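Side-chain contacts in RNA pseudouridylate synthase domain-containing protein 1 (Homo sapiens, PDB 5VBB), which probably binds RNA and isomerises uridine to pseudouridine, as a member of the RluA family of pseudouridine synthases: residues L100-G105 and G154-D159; V161-L166 and P229-L234; G59-H64 and A81-A86; A73-L78 and E220-C225. All coordinates share one frame; numbering follows the deposited sequence.

Interaction 1. Residues L100-G105 and G154-D159; sequences LALLRG and GLYAGD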
loop_
_atom_site.group_PDB
_atom_site.type_symbol
_atom_site.label_atom_id
_atom_site.label_comp_id
_atom_site.label_asym_id
_atom_site.label_seq_id
_atom_site.Cartn_x
_atom_site.Cartn_y
_atom_site.Cartn_z
ATOM N N LEU A 100 -0.009 0.969 -5.522
ATOM C CA LEU A 100 -0.967 1.375 -6.528
ATOM C C LEU A 100 -2.244 1.672 -5.798
ATOM O O LEU A 100 -2.539 1.022 -4.785
ATOM C CB LEU A 100 -1.240 0.244 -7.528
ATOM C CG LEU A 100 -0.080 -0.158 -8.400
ATOM C CD1 LEU A 100 -0.394 -1.399 -9.167
ATOM C CD2 LEU A 100 0.325 0.964 -9.360
ATOM N N ALA A 101 -3.070 2.574 -6.364
ATOM C CA ALA A 101 -4.364 2.889 -5.786
ATOM C C ALA A 101 -5.298 3.448 -6.795
ATOM O O ALA A 101 -4.851 4.013 -7.791
ATOM C CB ALA A 101 -4.210 3.895 -4.650
ATOM N N LEU A 102 -6.619 3.307 -6.527
ATOM C CA LEU A 102 -7.659 3.953 -7.277
ATOM C C LEU A 102 -8.198 4.983 -6.303
ATOM O O LEU A 102 -8.645 4.616 -5.238
ATOM C CB LEU A 102 -8.757 3.028 -7.724
ATOM C CG LEU A 102 -8.370 1.958 -8.738
ATOM C CD1 LEU A 102 -9.519 1.016 -8.989
ATOM C CD2 LEU A 102 -7.898 2.562 -10.005
ATOM N N LEU A 103 -8.091 6.268 -6.651
ATOM C CA LEU A 103 -8.488 7.374 -5.806
ATOM C C LEU A 103 -9.702 8.091 -6.379
ATOM O O LEU A 103 -9.804 8.195 -7.596
ATOM C CB LEU A 103 -7.338 8.390 -5.758
ATOM C CG LEU A 103 -5.993 7.930 -5.218
ATOM C CD1 LEU A 103 -5.088 9.132 -5.050
ATOM C CD2 LEU A 103 -6.160 7.206 -3.887
ATOM N N ARG A 104 -10.507 8.726 -5.519
ATOM C CA ARG A 104 -11.696 9.489 -5.948
ATOM C C ARG A 104 -11.308 10.760 -6.690
ATOM O O ARG A 104 -10.437 11.479 -6.225
ATOM C CB ARG A 104 -12.571 9.884 -4.740
ATOM C CG ARG A 104 -13.228 8.717 -3.995
ATOM C CD ARG A 104 -14.368 8.179 -4.789
ATOM N NE ARG A 104 -15.016 7.014 -4.192
ATOM C CZ ARG A 104 -15.772 6.165 -4.871
ATOM N NH1 ARG A 104 -15.982 6.346 -6.170
ATOM N NH2 ARG A 104 -16.294 5.105 -4.269
ATOM N N GLY A 105 -11.986 11.038 -7.807
ATOM C CA GLY A 105 -11.762 12.221 -8.629
ATOM C C GLY A 105 -10.624 12.084 -9.618
ATOM O O GLY A 105 -9.755 11.219 -9.472
ATOM N N GLY A 154 -10.187 7.501 -15.253
ATOM C CA GLY A 154 -11.236 6.596 -15.688
ATOM C C GLY A 154 -12.458 6.705 -14.818
ATOM O O GLY A 154 -12.541 7.608 -13.981
ATOM N N LEU A 155 -13.349 5.712 -14.921
ATOM C CA LEU A 155 -14.507 5.662 -14.047
ATOM C C LEU A 155 -14.451 4.356 -13.254
ATOM O O LEU A 155 -14.106 3.323 -13.830
ATOM C CB LEU A 155 -15.836 5.732 -14.816
ATOM C CG LEU A 155 -16.057 6.898 -15.787
ATOM C CD1 LEU A 155 -17.278 6.672 -16.572
ATOM C CD2 LEU A 155 -16.103 8.240 -15.061
ATOM N N TYR A 156 -14.774 4.408 -11.934
ATOM C CA TYR A 156 -14.907 3.224 -11.102
ATOM C C TYR A 156 -16.377 3.165 -10.703
ATOM O O TYR A 156 -16.871 4.095 -10.055
ATOM C CB TYR A 156 -13.998 3.235 -9.871
ATOM C CG TYR A 156 -14.024 1.877 -9.233
ATOM C CD1 TYR A 156 -13.272 0.835 -9.763
ATOM C CD2 TYR A 156 -15.010 1.549 -8.306
ATOM C CE1 TYR A 156 -13.424 -0.470 -9.312
ATOM C CE2 TYR A 156 -15.174 0.248 -7.852
ATOM C CZ TYR A 156 -14.382 -0.762 -8.366
ATOM O OH TYR A 156 -14.542 -2.032 -7.914
ATOM N N ALA A 157 -17.105 2.124 -11.171
ATOM C CA ALA A 157 -18.531 1.972 -10.933
ATOM C C ALA A 157 -19.234 3.293 -11.336
ATOM O O ALA A 157 -20.048 3.828 -10.591
ATOM C CB ALA A 157 -18.806 1.617 -9.470
ATOM N N GLY A 158 -18.824 3.845 -12.483
ATOM C CA GLY A 158 -19.394 5.070 -13.030
ATOM C C GLY A 158 -18.989 6.393 -12.403
ATOM O O GLY A 158 -19.476 7.435 -12.838
ATOM N N ASP A 159 -18.086 6.391 -11.426
ATOM C CA ASP A 159 -17.647 7.620 -10.768
ATOM C C ASP A 159 -16.197 7.975 -11.174
ATOM O O ASP A 159 -15.374 7.081 -11.319
ATOM C CB ASP A 159 -17.788 7.479 -9.240
ATOM C CG ASP A 159 -19.221 7.172 -8.778
ATOM O OD1 ASP A 159 -20.176 7.652 -9.429
ATOM O OD2 ASP A 159 -19.385 6.494 -7.736
HETATM O O HOH W 1 -17.571 4.574 -7.484
#
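Leu-102 and Tyr-156 mark the closest backbone approach, with CA atoms 8.2 Å apart, and no hydrogen bond joins the two segments directly because strand 159-168 lies between strands 96-104 and 146-156. Their side chains meet above that middle strand. CD1 of Leu-102 touches CD1 of Tyr-156 at 3.8 Å, coming at the ring obliquely, and the two side chains cross at about a right angle. With its CG anti to the backbone N (chi1 -169°), Tyr-156 brings the CD1 side of its ring to this leucine methyl, while the hydroxyl finds its partner farther off in Asp-235.

The second point of contact is polar. NH1 of Arg-104 stands 3.7 Å from OD2 of Asp-159, a long salt bridge with guanidinium and carboxylate planes 56° apart. A water closes the gap: it accepts from Arg-104 NH1 at 2.7 Å, in the guanidinium plane, and donates to Asp-159 OD2 and to Tyr-156 O. The same arginine forms a second salt bridge through NE to Glu-200, which would fix the rotation of the group.

Tyr-156 N donates to Asp-159 O (2.8 Å) and Asp-159 N to Tyr-156 O (2.9 Å), enclosing a type I' turn through Ala-157 and Gly-158. This is a tight two-residue beta hairpin, with the neighbouring strand 96-104 tied to its turn by a water-mediated ion pair.

Interaction 2. Residues V161-L166 and P229-L234; sequences VSKVLL and PFLPSL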
loop_
_atom_site.group_PDB
_atom_site.type_symbol
_atom_site.label_atom_id
_atom_site.label_comp_id
_atom_site.label_asym_id
_atom_site.label_seq_id
_atom_site.Cartn_x
_atom_site.Cartn_y
_atom_site.Cartn_z
ATOM N N VAL A 161 -12.443 8.535 -11.150
ATOM C CA VAL A 161 -11.356 8.146 -10.268
ATOM C C VAL A 161 -10.027 8.261 -11.021
ATOM O O VAL A 161 -9.977 8.209 -12.266
ATOM C CB VAL A 161 -11.478 6.710 -9.654
ATOM C CG1 VAL A 161 -12.776 6.501 -8.880
ATOM C CG2 VAL A 161 -11.242 5.635 -10.678
ATOM N N SER A 162 -8.964 8.284 -10.245
ATOM C CA SER A 162 -7.600 8.268 -10.782
ATOM C C SER A 162 -6.850 7.034 -10.338
ATOM O O SER A 162 -6.781 6.753 -9.150
ATOM C CB SER A 162 -6.812 9.488 -10.317
ATOM O OG SER A 162 -7.423 10.683 -10.768
ATOM N N LYS A 163 -6.216 6.343 -11.275
ATOM C CA LYS A 163 -5.314 5.269 -10.925
ATOM C C LYS A 163 -3.936 5.910 -10.703
ATOM O O LYS A 163 -3.464 6.659 -11.567
ATOM C CB LYS A 163 -5.232 4.223 -12.026
ATOM C CG LYS A 163 -4.368 3.049 -11.598
ATOM C CD LYS A 163 -4.490 1.939 -12.602
ATOM C CE LYS A 163 -3.519 0.845 -12.292
ATOM N NZ LYS A 163 -3.559 -0.233 -13.316
ATOM N N VAL A 164 -3.310 5.655 -9.533
ATOM C CA VAL A 164 -2.052 6.296 -9.187
ATOM C C VAL A 164 -1.016 5.330 -8.697
ATOM O O VAL A 164 -1.347 4.263 -8.178
ATOM C CB VAL A 164 -2.250 7.405 -8.116
ATOM C CG1 VAL A 164 -3.301 8.423 -8.546
ATOM C CG2 VAL A 164 -2.622 6.804 -6.756
ATOM N N LEU A 165 0.251 5.775 -8.765
ATOM C CA LEU A 165 1.395 5.104 -8.161
ATOM C C LEU A 165 1.779 6.001 -6.970
ATOM O O LEU A 165 1.918 7.223 -7.141
ATOM C CB LEU A 165 2.553 5.000 -9.155
ATOM C CG LEU A 165 3.869 4.335 -8.680
ATOM C CD1 LEU A 165 3.661 2.896 -8.346
ATOM C CD2 LEU A 165 4.900 4.400 -9.744
ATOM N N LEU A 166 1.958 5.414 -5.785
ATOM C CA LEU A 166 2.324 6.145 -4.574
ATOM C C LEU A 166 3.616 5.646 -4.043
ATOM O O LEU A 166 3.754 4.445 -3.826
ATOM C CB LEU A 166 1.258 5.983 -3.504
ATOM C CG LEU A 166 -0.134 6.500 -3.897
ATOM C CD1 LEU A 166 -1.188 5.889 -3.062
ATOM C CD2 LEU A 166 -0.199 7.995 -3.859
ATOM N N PRO A 229 -3.479 -5.416 -9.575
ATOM C CA PRO A 229 -4.859 -5.910 -9.495
ATOM C C PRO A 229 -5.921 -4.972 -10.046
ATOM O O PRO A 229 -7.076 -5.374 -10.166
ATOM C CB PRO A 229 -5.058 -6.056 -7.983
ATOM C CG PRO A 229 -4.291 -4.888 -7.430
ATOM C CD PRO A 229 -3.072 -4.786 -8.300
ATOM N N PHE A 230 -5.570 -3.722 -10.329
ATOM C CA PHE A 230 -6.530 -2.695 -10.740
ATOM C C PHE A 230 -6.535 -2.581 -12.233
ATOM O O PHE A 230 -6.150 -1.572 -12.793
ATOM C CB PHE A 230 -6.196 -1.372 -10.036
ATOM C CG PHE A 230 -6.109 -1.506 -8.518
ATOM C CD1 PHE A 230 -7.054 -2.244 -7.804
ATOM C CD2 PHE A 230 -5.088 -0.891 -7.808
ATOM C CE1 PHE A 230 -6.950 -2.384 -6.409
ATOM C CE2 PHE A 230 -5.008 -1.005 -6.416
ATOM C CZ PHE A 230 -5.977 -1.680 -5.720
ATOM N N LEU A 231 -7.017 -3.655 -12.876
ATOM C CA LEU A 231 -7.101 -3.757 -14.324
ATOM C C LEU A 231 -8.530 -4.057 -14.750
ATOM O O LEU A 231 -9.177 -4.873 -14.107
ATOM C CB LEU A 231 -6.231 -4.914 -14.808
ATOM C CG LEU A 231 -4.723 -4.771 -14.604
ATOM C CD1 LEU A 231 -4.021 -6.082 -14.948
ATOM C CD2 LEU A 231 -4.162 -3.643 -15.449
ATOM N N PRO A 232 -9.000 -3.530 -15.885
ATOM C CA PRO A 232 -10.348 -3.920 -16.367
ATOM C C PRO A 232 -10.542 -5.436 -16.565
ATOM O O PRO A 232 -11.668 -5.912 -16.389
ATOM C CB PRO A 232 -10.490 -3.173 -17.693
ATOM C CG PRO A 232 -9.203 -2.655 -18.022
ATOM C CD PRO A 232 -8.364 -2.572 -16.801
ATOM N N SER A 233 -9.466 -6.213 -16.876
ATOM C CA SER A 233 -9.580 -7.672 -17.063
ATOM C C SER A 233 -9.866 -8.391 -15.750
ATOM O O SER A 233 -10.310 -9.528 -15.775
ATOM C CB SER A 233 -8.323 -8.255 -17.730
ATOM O OG SER A 233 -7.115 -7.617 -17.337
ATOM N N LEU A 234 -9.642 -7.747 -14.607
ATOM C CA LEU A 234 -9.878 -8.376 -13.310
ATOM C C LEU A 234 -11.088 -7.795 -12.597
ATOM O O LEU A 234 -11.826 -8.552 -11.951
ATOM C CB LEU A 234 -8.633 -8.248 -12.415
ATOM C CG LEU A 234 -7.303 -8.657 -13.048
ATOM C CD1 LEU A 234 -6.168 -8.398 -12.080
ATOM C CD2 LEU A 234 -7.307 -10.125 -13.471
#
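Lys-163 reaches from a sheet strand to Phe-230 by a side-chain-to-backbone hydrogen bond, a buried polar contact between strand 159-168 and the loop that runs from strand 221-225 to strand 238-243. The CA atoms of the two residues are 8.1 Å apart, and the lysine spans the gap because its CG stands anti to the backbone N (chi1 -175°) and the rest of the chain is extended. NZ donates to Phe-230 O at 3.0 Å. The C=O...NZ angle is 137° and the donor sits above the carbonyl plane, 40° out of it, off the lone pairs.

Apolar atoms line the approach: Lys-163 CE passes Phe-230 CB at 4.1 Å, and CD2 of Leu-231 comes 4.1 Å from Lys-163 NZ. The Phe-230 ring does not stack on the lysine; one of its faces takes Pro-229 CG over the centre, 3.7 Å above the plane.

The stronger partner of NZ is Asp-228, through a salt bridge to OD2, and OD1 of that carboxylate accepts from Phe-230 N. Replacing the lysine with a methionine would probably leave the Asp-228 carboxylate without its counter-charge and the Phe-230 carbonyl without this donor.

A weak bond of 3.2 Å from Leu-231 N to Pro-229 O closes the chain around Phe-230, as in an inverse gamma turn whose central carbonyl is gripped by the lysine.

Interaction 3. Residues G59-H64 and A81-A86; sequences GFRFCH and AAAGSA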
loop_
_atom_site.group_PDB
_atom_site.type_symbol
_atom_site.label_atom_id
_atom_site.label_comp_id
_atom_site.label_asym_id
_atom_site.label_seq_id
_atom_site.Cartn_x
_atom_site.Cartn_y
_atom_site.Cartn_z
ATOM N N GLY A 59 8.355 -21.413 11.972
ATOM C CA GLY A 59 8.389 -20.075 12.546
ATOM C C GLY A 59 8.473 -18.998 11.475
ATOM O O GLY A 59 9.384 -19.027 10.646
ATOM N N PHE A 60 7.514 -18.047 11.489
ATOM C CA PHE A 60 7.390 -16.951 10.512
ATOM C C PHE A 60 7.606 -15.591 11.205
ATOM O O PHE A 60 6.807 -15.215 12.065
ATOM C CB PHE A 60 5.978 -16.974 9.880
ATOM C CG PHE A 60 5.566 -18.312 9.312
ATOM C CD1 PHE A 60 6.110 -18.778 8.125
ATOM C CD2 PHE A 60 4.655 -19.118 9.979
ATOM C CE1 PHE A 60 5.767 -20.042 7.626
ATOM C CE2 PHE A 60 4.304 -20.374 9.474
ATOM C CZ PHE A 60 4.852 -20.822 8.296
ATOM N N ARG A 61 8.657 -14.846 10.818
ATOM C CA ARG A 61 8.946 -13.535 11.393
ATOM C C ARG A 61 8.582 -12.478 10.346
ATOM O O ARG A 61 9.225 -12.417 9.314
ATOM C CB ARG A 61 10.435 -13.445 11.756
ATOM C CG ARG A 61 10.910 -14.533 12.741
ATOM C CD ARG A 61 12.409 -14.801 12.640
ATOM N NE ARG A 61 12.775 -16.163 13.042
ATOM C CZ ARG A 61 12.919 -16.591 14.294
ATOM N NH1 ARG A 61 12.713 -15.765 15.318
ATOM N NH2 ARG A 61 13.258 -17.853 14.536
ATOM N N PHE A 62 7.544 -11.659 10.615
ATOM C CA PHE A 62 7.114 -10.596 9.727
ATOM C C PHE A 62 8.096 -9.475 9.839
ATOM O O PHE A 62 8.354 -8.997 10.940
ATOM C CB PHE A 62 5.709 -10.100 10.082
ATOM C CG PHE A 62 4.658 -11.142 9.808
ATOM C CD1 PHE A 62 4.381 -11.544 8.514
ATOM C CD2 PHE A 62 4.012 -11.783 10.846
ATOM C CE1 PHE A 62 3.467 -12.563 8.262
ATOM C CE2 PHE A 62 3.115 -12.812 10.597
ATOM C CZ PHE A 62 2.834 -13.190 9.305
ATOM N N CYS A 63 8.649 -9.049 8.701
ATOM C CA CYS A 63 9.661 -8.010 8.656
ATOM C C CYS A 63 9.025 -6.635 8.726
ATOM O O CYS A 63 9.720 -5.648 8.930
ATOM C CB CYS A 63 10.515 -8.167 7.398
ATOM S SG CYS A 63 11.391 -9.742 7.297
ATOM N N HIS A 64 7.728 -6.560 8.478
ATOM C CA HIS A 64 7.009 -5.295 8.418
ATOM C C HIS A 64 5.517 -5.582 8.450
ATOM O O HIS A 64 5.114 -6.746 8.505
ATOM C CB HIS A 64 7.439 -4.472 7.198
ATOM C CG HIS A 64 7.244 -5.142 5.872
ATOM N ND1 HIS A 64 6.508 -4.554 4.887
ATOM C CD2 HIS A 64 7.665 -6.349 5.430
ATOM C CE1 HIS A 64 6.580 -5.362 3.840
ATOM N NE2 HIS A 64 7.226 -6.473 4.137
ATOM N N ALA A 81 18.666 -14.878 11.558
ATOM C CA ALA A 81 19.661 -14.055 10.860
ATOM C C ALA A 81 18.996 -13.231 9.749
ATOM O O ALA A 81 19.318 -12.054 9.568
ATOM C CB ALA A 81 20.744 -14.944 10.264
ATOM N N ALA A 82 18.055 -13.838 9.019
ATOM C CA ALA A 82 17.297 -13.130 7.963
ATOM C C ALA A 82 16.400 -12.028 8.560
ATOM O O ALA A 82 16.306 -10.929 8.003
ATOM C CB ALA A 82 16.456 -14.124 7.184
ATOM N N ALA A 83 15.765 -12.306 9.706
ATOM C CA ALA A 83 14.926 -11.315 10.375
ATOM C C ALA A 83 15.745 -10.111 10.815
ATOM O O ALA A 83 15.363 -8.978 10.518
ATOM C CB ALA A 83 14.223 -11.932 11.567
ATOM N N GLY A 84 16.869 -10.367 11.486
ATOM C CA GLY A 84 17.766 -9.324 11.965
ATOM C C GLY A 84 18.286 -8.445 10.847
ATOM O O GLY A 84 18.289 -7.219 10.977
ATOM N N SER A 85 18.641 -9.069 9.706
ATOM C CA SER A 85 19.101 -8.351 8.505
ATOM C C SER A 85 18.019 -7.412 7.975
ATOM O O SER A 85 18.270 -6.214 7.786
ATOM C CB SER A 85 19.525 -9.338 7.413
ATOM N N ALA A 86 16.795 -7.939 7.795
ATOM C CA ALA A 86 15.678 -7.137 7.312
ATOM C C ALA A 86 15.312 -6.048 8.315
ATOM O O ALA A 86 15.078 -4.914 7.897
ATOM C CB ALA A 86 14.479 -8.012 7.021
#
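Cys-63 and Arg-61 set their side chains against one face of helix 80-91, and both contacts are of the van der Waals kind. The thiol is the more deeply placed: Cys-63 SG lies 3.6 Å from the Ala-86 methyl CB, and Cys-63 CB follows at 4.0 Å from the same methyl. The backbones also come nearest at this point, with the CA atoms of Cys-63 and Ala-86 6.2 Å apart, consistent with the small alanine side chain on the helix.

The arginine uses hydrocarbon and not charge. CD of Arg-61 meets Ala-83 CB at 3.6 Å, and CB of Arg-61 lies 4.1 Å from Ala-83 CB. With CG anti to the carbonyl carbon (chi1 -58°) and the chain extended from CG to NE, the methylenes run past the methyl and carry the guanidinium beyond it.

No hydrogen bond crosses between the segments. Each side's backbone bonds lie elsewhere: Arg-61 and Cys-63 pair with Ala-77 and Cys-75 of strand 73-77, and in the helix Ser-85 N donates to Ala-81 O at 3.1 Å and Ala-86 N to Ala-82 O at 3.0 Å. The spacing is consistent with the pairing: Arg-61 of the strand and Cys-63 just after it meet Ala-83 and Ala-86, three apart and hence on one face.

Strand 61-62 is an outermost strand of the four-stranded antiparallel sheet, beside strand 73-77. Phe-60 and Phe-62 pack on helix 40-47, whereas Arg-61 and Cys-63 turn to helix 80-91, whose Ala-86 also meets Phe-18 of strand 18-23.

Interaction 4. Residues A73-L78 and E220-C225; sequences ALCVAL and ECVEVC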
loop_
_atom_site.group_PDB
_atom_site.type_symbol
_atom_site.label_atom_id
_atom_site.label_comp_id
_atom_site.label_asym_id
_atom_site.label_seq_id
_atom_site.Cartn_x
_atom_site.Cartn_y
_atom_site.Cartn_z
ATOM N N ALA A 73 2.563 -6.803 -1.257
ATOM C CA ALA A 73 3.895 -7.295 -0.872
ATOM C C ALA A 73 4.162 -7.236 0.629
ATOM O O ALA A 73 4.165 -6.175 1.228
ATOM C CB ALA A 73 4.972 -6.520 -1.597
ATOM N N LEU A 74 4.350 -8.400 1.220
ATOM C CA LEU A 74 4.643 -8.547 2.626
ATOM C C LEU A 74 5.742 -9.596 2.777
ATOM O O LEU A 74 5.555 -10.749 2.398
ATOM C CB LEU A 74 3.377 -8.946 3.345
ATOM C CG LEU A 74 3.428 -9.032 4.865
ATOM C CD1 LEU A 74 3.962 -7.788 5.483
ATOM C CD2 LEU A 74 2.058 -9.265 5.389
ATOM N N CYS A 75 6.899 -9.154 3.255
ATOM C CA CYS A 75 8.085 -9.966 3.417
ATOM C C CYS A 75 8.146 -10.672 4.797
ATOM O O CYS A 75 8.025 -10.026 5.826
ATOM C CB CYS A 75 9.320 -9.122 3.185
ATOM S SG CYS A 75 10.852 -10.060 3.287
ATOM N N VAL A 76 8.384 -11.991 4.788
ATOM C CA VAL A 76 8.460 -12.865 5.963
ATOM C C VAL A 76 9.872 -13.436 5.980
ATOM O O VAL A 76 10.311 -13.966 4.958
ATOM C CB VAL A 76 7.413 -14.007 5.833
ATOM C CG1 VAL A 76 7.428 -14.911 7.044
ATOM C CG2 VAL A 76 6.006 -13.453 5.550
ATOM N N ALA A 77 10.584 -13.326 7.106
ATOM C CA ALA A 77 11.938 -13.880 7.231
ATOM C C ALA A 77 11.778 -15.288 7.799
ATOM O O ALA A 77 10.947 -15.483 8.678
ATOM C CB ALA A 77 12.805 -13.020 8.151
ATOM N N LEU A 78 12.535 -16.270 7.261
ATOM C CA LEU A 78 12.415 -17.687 7.623
ATOM C C LEU A 78 13.479 -18.132 8.646
ATOM O O LEU A 78 13.510 -19.310 9.011
ATOM C CB LEU A 78 12.483 -18.556 6.345
ATOM C CG LEU A 78 11.531 -18.091 5.227
ATOM C CD1 LEU A 78 11.726 -18.878 3.951
ATOM C CD2 LEU A 78 10.075 -18.175 5.679
ATOM N N GLU A 220 20.976 -10.577 0.723
ATOM C CA GLU A 220 20.026 -10.737 -0.358
ATOM C C GLU A 220 19.227 -9.470 -0.595
ATOM O O GLU A 220 18.779 -8.871 0.370
ATOM C CB GLU A 220 19.078 -11.846 0.109
ATOM C CG GLU A 220 18.090 -12.374 -0.903
ATOM C CD GLU A 220 17.366 -13.587 -0.354
ATOM O OE1 GLU A 220 17.960 -14.327 0.459
ATOM O OE2 GLU A 220 16.185 -13.781 -0.703
ATOM N N CYS A 221 19.036 -9.064 -1.846
ATOM C CA CYS A 221 18.196 -7.896 -2.139
ATOM C C CYS A 221 16.852 -8.447 -2.499
ATOM O O CYS A 221 16.652 -8.937 -3.621
ATOM C CB CYS A 221 18.775 -7.036 -3.256
ATOM S SG CYS A 221 17.772 -5.585 -3.662
ATOM N N VAL A 222 15.937 -8.434 -1.514
ATOM C CA VAL A 222 14.579 -8.940 -1.693
ATOM C C VAL A 222 13.860 -7.876 -2.468
ATOM O O VAL A 222 13.612 -6.822 -1.901
ATOM C CB VAL A 222 13.880 -9.212 -0.347
ATOM C CG1 VAL A 222 12.429 -9.686 -0.552
ATOM C CG2 VAL A 222 14.678 -10.187 0.498
ATOM N N GLU A 223 13.567 -8.113 -3.762
ATOM C CA GLU A 223 12.921 -7.098 -4.573
ATOM C C GLU A 223 11.747 -7.693 -5.319
ATOM O O GLU A 223 11.910 -8.665 -6.067
ATOM C CB GLU A 223 13.949 -6.495 -5.520
ATOM C CG GLU A 223 13.385 -5.522 -6.533
ATOM C CD GLU A 223 14.452 -4.866 -7.381
ATOM O OE1 GLU A 223 15.591 -5.381 -7.425
ATOM O OE2 GLU A 223 14.153 -3.813 -7.985
ATOM N N VAL A 224 10.553 -7.146 -5.116
ATOM C CA VAL A 224 9.408 -7.705 -5.803
ATOM C C VAL A 224 8.574 -6.592 -6.356
ATOM O O VAL A 224 8.542 -5.461 -5.847
ATOM C CB VAL A 224 8.549 -8.724 -4.961
ATOM C CG1 VAL A 224 9.427 -9.626 -4.115
ATOM C CG2 VAL A 224 7.524 -8.040 -4.074
ATOM N N CYS A 225 7.939 -6.940 -7.459
ATOM C CA CYS A 225 6.982 -6.150 -8.157
ATOM C C CYS A 225 5.842 -7.075 -8.472
ATOM O O CYS A 225 5.939 -7.890 -9.387
ATOM C CB CYS A 225 7.592 -5.553 -9.415
ATOM S SG CYS A 225 6.691 -4.138 -9.988
#
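Ala-73 with Val-224, and Cys-75 with Val-222, make two separate apolar contacts between strands 73-77 and 221-225, which belong to different antiparallel sheets. In the first, the Ala-73 methyl CB meets CG2 of Val-224 at 3.9 Å. That branch lies between the backbone N and the carbonyl carbon, with chi1 of the valine at -39°, well off the staggered value; the other methyl, CG1, is 6.0 Å from Ala-73 CB, so one branch alone does the touching.

In the second, Cys-75 SG approaches CG1 of Val-222 at 4.2 Å, a looser fit. Both the sulfur and that methyl are anti to their own backbone N (chi1 -177° and 177°), which extends each toward the other.

The CA separations, 7.4 Å for Ala-73 to Val-224 and 8.3 Å for Cys-75 to Val-222, rise slightly along the chain, and the pairing shows that the segments run in opposite senses.

Polar bonding between the strands is absent and lies elsewhere: Ala-73 pairs through its backbone with Ala-210 of strand 208-216, Cys-75 N donates to His-64 NE2, and Glu-223 bonds Tyr-212.

All four touching residues are buried and joined by methyl and thiol contacts alone. The chemistry therefore implies cohesion by dispersion and the exclusion of water, with fit governed by side-chain shape and not by bond direction.

In the fold
The four contacts fall into two clusters; interaction 1 lies across the chain's centre from interactions 3 and 4. Interactions 1 and 2 have centres about 8 Å apart and share the seven-stranded sheet: Ser-162 OG is hydrogen-bonded to Gly-105 O at 2.7 Å. Interactions 3 and 4, about 10 Å apart between centres, meet through strands 61-62 and 73-77, with Arg-61 O and Ala-77 N 2.7 Å apart. Between the clusters, interactions 1 and 3 are about 36 Å apart by centres, whereas 220-225 runs on almost directly into 229-234, connecting interactions 4 and 2. Asp-67, the probable active-site residue, lies in the chain between 59-64 and 73-78, but none of the contacts reaches it.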